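Local coordinates for protein DNA-binding transcriptional repressor YiaJ (Escherichia coli, PDB 1YSQ) that represses transcription of the yiaKLMNOPQRS operon, which may serve the use of 2,3-diketo-L-gulonate, and is represented here by its C-terminal IclR-type domain, at residues A[39-44]-A[54-59]. Residues are numbered along the deposited sequence; the frame is centred on the assembly and turned at random.
Sequences AILIYK and TRAYIG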
ATOM      1  N   ALA A  39       0.461  -0.627   9.337  1.00 21.26           N
ATOM      2  CA  ALA A  39       1.553  -0.780   8.381  1.00 21.34           C
ATOM      3  C   ALA A  39       2.701   0.114   8.876  1.00 22.28           C
ATOM      4  O   ALA A  39       2.450   1.171   9.462  1.00 23.32           O
ATOM      5  CB  ALA A  39       1.095  -0.353   6.954  1.00 21.21           C
ATOM      6  N   ILE A  40       3.944  -0.327   8.690  1.00 21.98           N
ATOM      7  CA  ILE A  40       5.103   0.522   8.983  1.00 21.24           C
ATOM      8  C   ILE A  40       5.739   0.916   7.674  1.00 20.44           C
ATOM      9  O   ILE A  40       6.124   0.051   6.875  1.00 19.83           O
ATOM     10  CB  ILE A  40       6.161  -0.176   9.862  1.00 21.19           C
ATOM     11  CG1 ILE A  40       5.529  -0.764  11.126  1.00 23.36           C
ATOM     12  CG2 ILE A  40       7.296   0.841  10.234  1.00 21.87           C
ATOM     13  CD1 ILE A  40       6.563  -1.487  12.020  1.00 27.15           C
ATOM     14  N   LEU A  41       5.873   2.221   7.461  1.00 19.99           N
ATOM     15  CA  LEU A  41       6.568   2.706   6.272  1.00 20.04           C
ATOM     16  C   LEU A  41       8.068   2.550   6.447  1.00 20.76           C
ATOM     17  O   LEU A  41       8.695   3.367   7.120  1.00 21.82           O
ATOM     18  CB  LEU A  41       6.193   4.164   5.958  1.00 19.14           C
ATOM     19  CG  LEU A  41       6.637   4.659   4.579  1.00 18.48           C
ATOM     20  CD1 LEU A  41       6.096   3.715   3.482  1.00 15.96           C
ATOM     21  CD2 LEU A  41       6.137   6.075   4.339  1.00 18.07           C
ATOM     22  N   ILE A  42       8.643   1.505   5.852  1.00 20.01           N
ATOM     23  CA  ILE A  42      10.078   1.248   6.045  1.00 20.04           C
ATOM     24  C   ILE A  42      10.967   1.878   4.988  1.00 19.67           C
ATOM     25  O   ILE A  42      12.184   1.949   5.160  1.00 19.83           O
ATOM     26  CB  ILE A  42      10.364  -0.267   6.214  1.00 19.88           C
ATOM     27  CG1 ILE A  42       9.980  -1.055   4.944  1.00 19.60           C
ATOM     28  CG2 ILE A  42       9.640  -0.791   7.480  1.00 20.47           C
ATOM     29  CD1 ILE A  42      10.418  -2.531   4.969  1.00 20.58           C
ATOM     30  N   TYR A  43      10.366   2.353   3.902  1.00 19.17           N
ATOM     31  CA  TYR A  43      11.136   2.870   2.789  1.00 20.18           C
ATOM     32  C   TYR A  43      10.219   3.756   1.959  1.00 19.73           C
ATOM     33  O   TYR A  43       9.047   3.419   1.726  1.00 20.28           O
ATOM     34  CB  TYR A  43      11.670   1.678   1.998  1.00 20.10           C
ATOM     35  CG  TYR A  43      12.449   1.961   0.750  1.00 22.99           C
ATOM     36  CD1 TYR A  43      13.825   1.789   0.723  1.00 25.91           C
ATOM     37  CD2 TYR A  43      11.804   2.322  -0.434  1.00 22.13           C
ATOM     38  CE1 TYR A  43      14.552   2.001  -0.443  1.00 25.44           C
ATOM     39  CE2 TYR A  43      12.520   2.533  -1.595  1.00 24.78           C
ATOM     40  CZ  TYR A  43      13.890   2.366  -1.594  1.00 25.19           C
ATOM     41  OH  TYR A  43      14.603   2.558  -2.757  1.00 27.06           O
ATOM     42  N   LYS A  44      10.733   4.907   1.556  1.00 18.76           N
ATOM     43  CA  LYS A  44       9.958   5.849   0.745  1.00 19.30           C
ATOM     44  C   LYS A  44      10.856   6.615  -0.234  1.00 19.52           C
ATOM     45  O   LYS A  44      11.927   7.076   0.142  1.00 19.28           O
ATOM     46  CB  LYS A  44       9.180   6.845   1.633  1.00 18.74           C
ATOM     47  CG  LYS A  44       8.210   7.733   0.848  1.00 18.21           C
ATOM     48  CD  LYS A  44       7.742   8.946   1.650  1.00 18.81           C
ATOM     49  CE  LYS A  44       6.728   9.776   0.829  1.00 17.86           C
ATOM     50  NZ  LYS A  44       6.520  11.185   1.394  1.00 17.98           N
ATOM     51  N   THR A  54       3.622  13.676  -0.485  1.00 23.01           N
ATOM     52  CA  THR A  54       2.853  13.362   0.710  1.00 22.84           C
ATOM     53  C   THR A  54       3.707  13.639   1.945  1.00 23.09           C
ATOM     54  O   THR A  54       4.936  13.765   1.849  1.00 22.68           O
ATOM     55  CB  THR A  54       2.424  11.892   0.717  1.00 22.73           C
ATOM     56  OG1 THR A  54       3.569  11.055   0.994  1.00 22.12           O
ATOM     57  CG2 THR A  54       1.916  11.459  -0.688  1.00 22.30           C
ATOM     58  N   ARG A  55       3.046  13.706   3.094  1.00 24.09           N
ATOM     59  CA  ARG A  55       3.723  13.915   4.377  1.00 25.44           C
ATOM     60  C   ARG A  55       4.214  12.609   4.987  1.00 24.47           C
ATOM     61  O   ARG A  55       4.810  12.604   6.073  1.00 24.50           O
ATOM     62  CB  ARG A  55       2.780  14.607   5.360  1.00 26.65           C
ATOM     63  CG  ARG A  55       2.439  16.049   4.976  1.00 32.55           C
ATOM     64  CD  ARG A  55       1.735  16.847   6.083  1.00 40.15           C
ATOM     65  NE  ARG A  55       0.270  16.841   5.970  1.00 46.43           N
ATOM     66  CZ  ARG A  55      -0.431  17.240   4.905  1.00 49.47           C
ATOM     67  NH1 ARG A  55       0.181  17.691   3.811  1.00 51.16           N
ATOM     68  NH2 ARG A  55      -1.759  17.192   4.939  1.00 50.95           N
ATOM     69  N   ALA A  56       3.970  11.492   4.296  1.00 23.48           N
ATOM     70  CA  ALA A  56       4.502  10.199   4.755  1.00 22.53           C
ATOM     71  C   ALA A  56       6.033  10.218   4.908  1.00 21.59           C
ATOM     72  O   ALA A  56       6.735  10.906   4.167  1.00 21.82           O
ATOM     73  CB  ALA A  56       4.080   9.077   3.807  1.00 22.60           C
ATOM     74  N   TYR A  57       6.537   9.439   5.864  1.00 21.09           N
ATOM     75  CA  TYR A  57       7.962   9.404   6.186  1.00 21.15           C
ATOM     76  C   TYR A  57       8.342   8.020   6.686  1.00 20.82           C
ATOM     77  O   TYR A  57       7.505   7.297   7.223  1.00 20.24           O
ATOM     78  CB  TYR A  57       8.299  10.446   7.269  1.00 20.48           C
ATOM     79  CG  TYR A  57       7.428  10.314   8.510  1.00 20.48           C
ATOM     80  CD1 TYR A  57       7.847   9.555   9.610  1.00 19.86           C
ATOM     81  CD2 TYR A  57       6.197  10.963   8.586  1.00 20.04           C
ATOM     82  CE1 TYR A  57       7.054   9.428  10.750  1.00 18.92           C
ATOM     83  CE2 TYR A  57       5.371  10.828   9.721  1.00 19.80           C
ATOM     84  CZ  TYR A  57       5.815  10.065  10.790  1.00 19.62           C
ATOM     85  OH  TYR A  57       5.025   9.963  11.902  1.00 20.64           O
ATOM     86  N   ILE A  58       9.613   7.675   6.518  1.00 20.81           N
ATOM     87  CA  ILE A  58      10.140   6.401   6.980  1.00 21.72           C
ATOM     88  C   ILE A  58       9.986   6.309   8.498  1.00 21.63           C
ATOM     89  O   ILE A  58      10.373   7.228   9.234  1.00 20.70           O
ATOM     90  CB  ILE A  58      11.619   6.215   6.517  1.00 21.40           C
ATOM     91  CG1 ILE A  58      11.671   6.089   4.988  1.00 22.14           C
ATOM     92  CG2 ILE A  58      12.301   5.027   7.253  1.00 21.72           C
ATOM     93  CD1 ILE A  58      13.103   6.211   4.382  1.00 23.84           C
ATOM     94  N   GLY A  59       9.382   5.214   8.945  1.00 21.66           N
ATOM     95  CA  GLY A  59       9.117   4.998  10.357  1.00 21.56           C
ATOM     96  C   GLY A  59       7.679   5.303  10.731  1.00 21.33           C
ATOM     97  O   GLY A  59       7.233   4.968  11.832  1.00 21.51           O
TER
HETATM   98  O   HOH W   1       5.758  12.022  -1.418  1.00 19.75           O
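Lys44 reaches out from strand 38-45 to the loop at 54-59 with its whole side chain stretched. CG stands anti to the backbone N (chi1 -172°), and the chain stays extended beyond it. Lys44 CB lies 4.2 Å from CG1 of Ile58. Lys44 CD passes along the carbonyl of Ala56, with its closest approach at 3.3 Å to Ala56 O. CE comes near both Ala56 O and Thr54 OG1. Lys44 NZ then donates to Ala56 O at 2.8 Å, meeting it from above the carbonyl plane. Lys44 NZ also donates to Thr54 OG1 at 3.0 Å. It donates as well to a water that takes a second hydrogen bond from Thr54 N. A salt bridge to Glu46 adds a negative partner, so the charged tip is gripped from several directions and probably stays protonated. The side chain of Thr54 crosses that of Lys44 obliquely, and its OG1 also receives a weak bond from Ala56 N.

The loop leads from strand 38-45 to strand 61-63, an outermost strand of the antiparallel sheet within this chain of the GAF-related IclR domain. Strand 38-45 pairs with strand 28-35 on its other side, where Ile42 and Tyr43 both face Phe31 in a classic beta bulge.

At the other end of the contact the bonding is backbone to backbone. Gly59 N gives a nearly straight hydrogen bond to Leu41 O, 2.7 Å long and close to the C=O axis. Ile58 CA makes a bent CA-H...O contact with the same oxygen, Leu41 O. The backbone angles of Gly59 suit a residue without a CB. Ile58 lays CG1 over the backbone at Tyr43 and Lys44, 3.7 Å from Lys44 N, while CG2 faces Ile42 O. Between the two polar ends, Leu41 CD2 packs on Ala56 CB at 3.7 Å and also touches Tyr57 O.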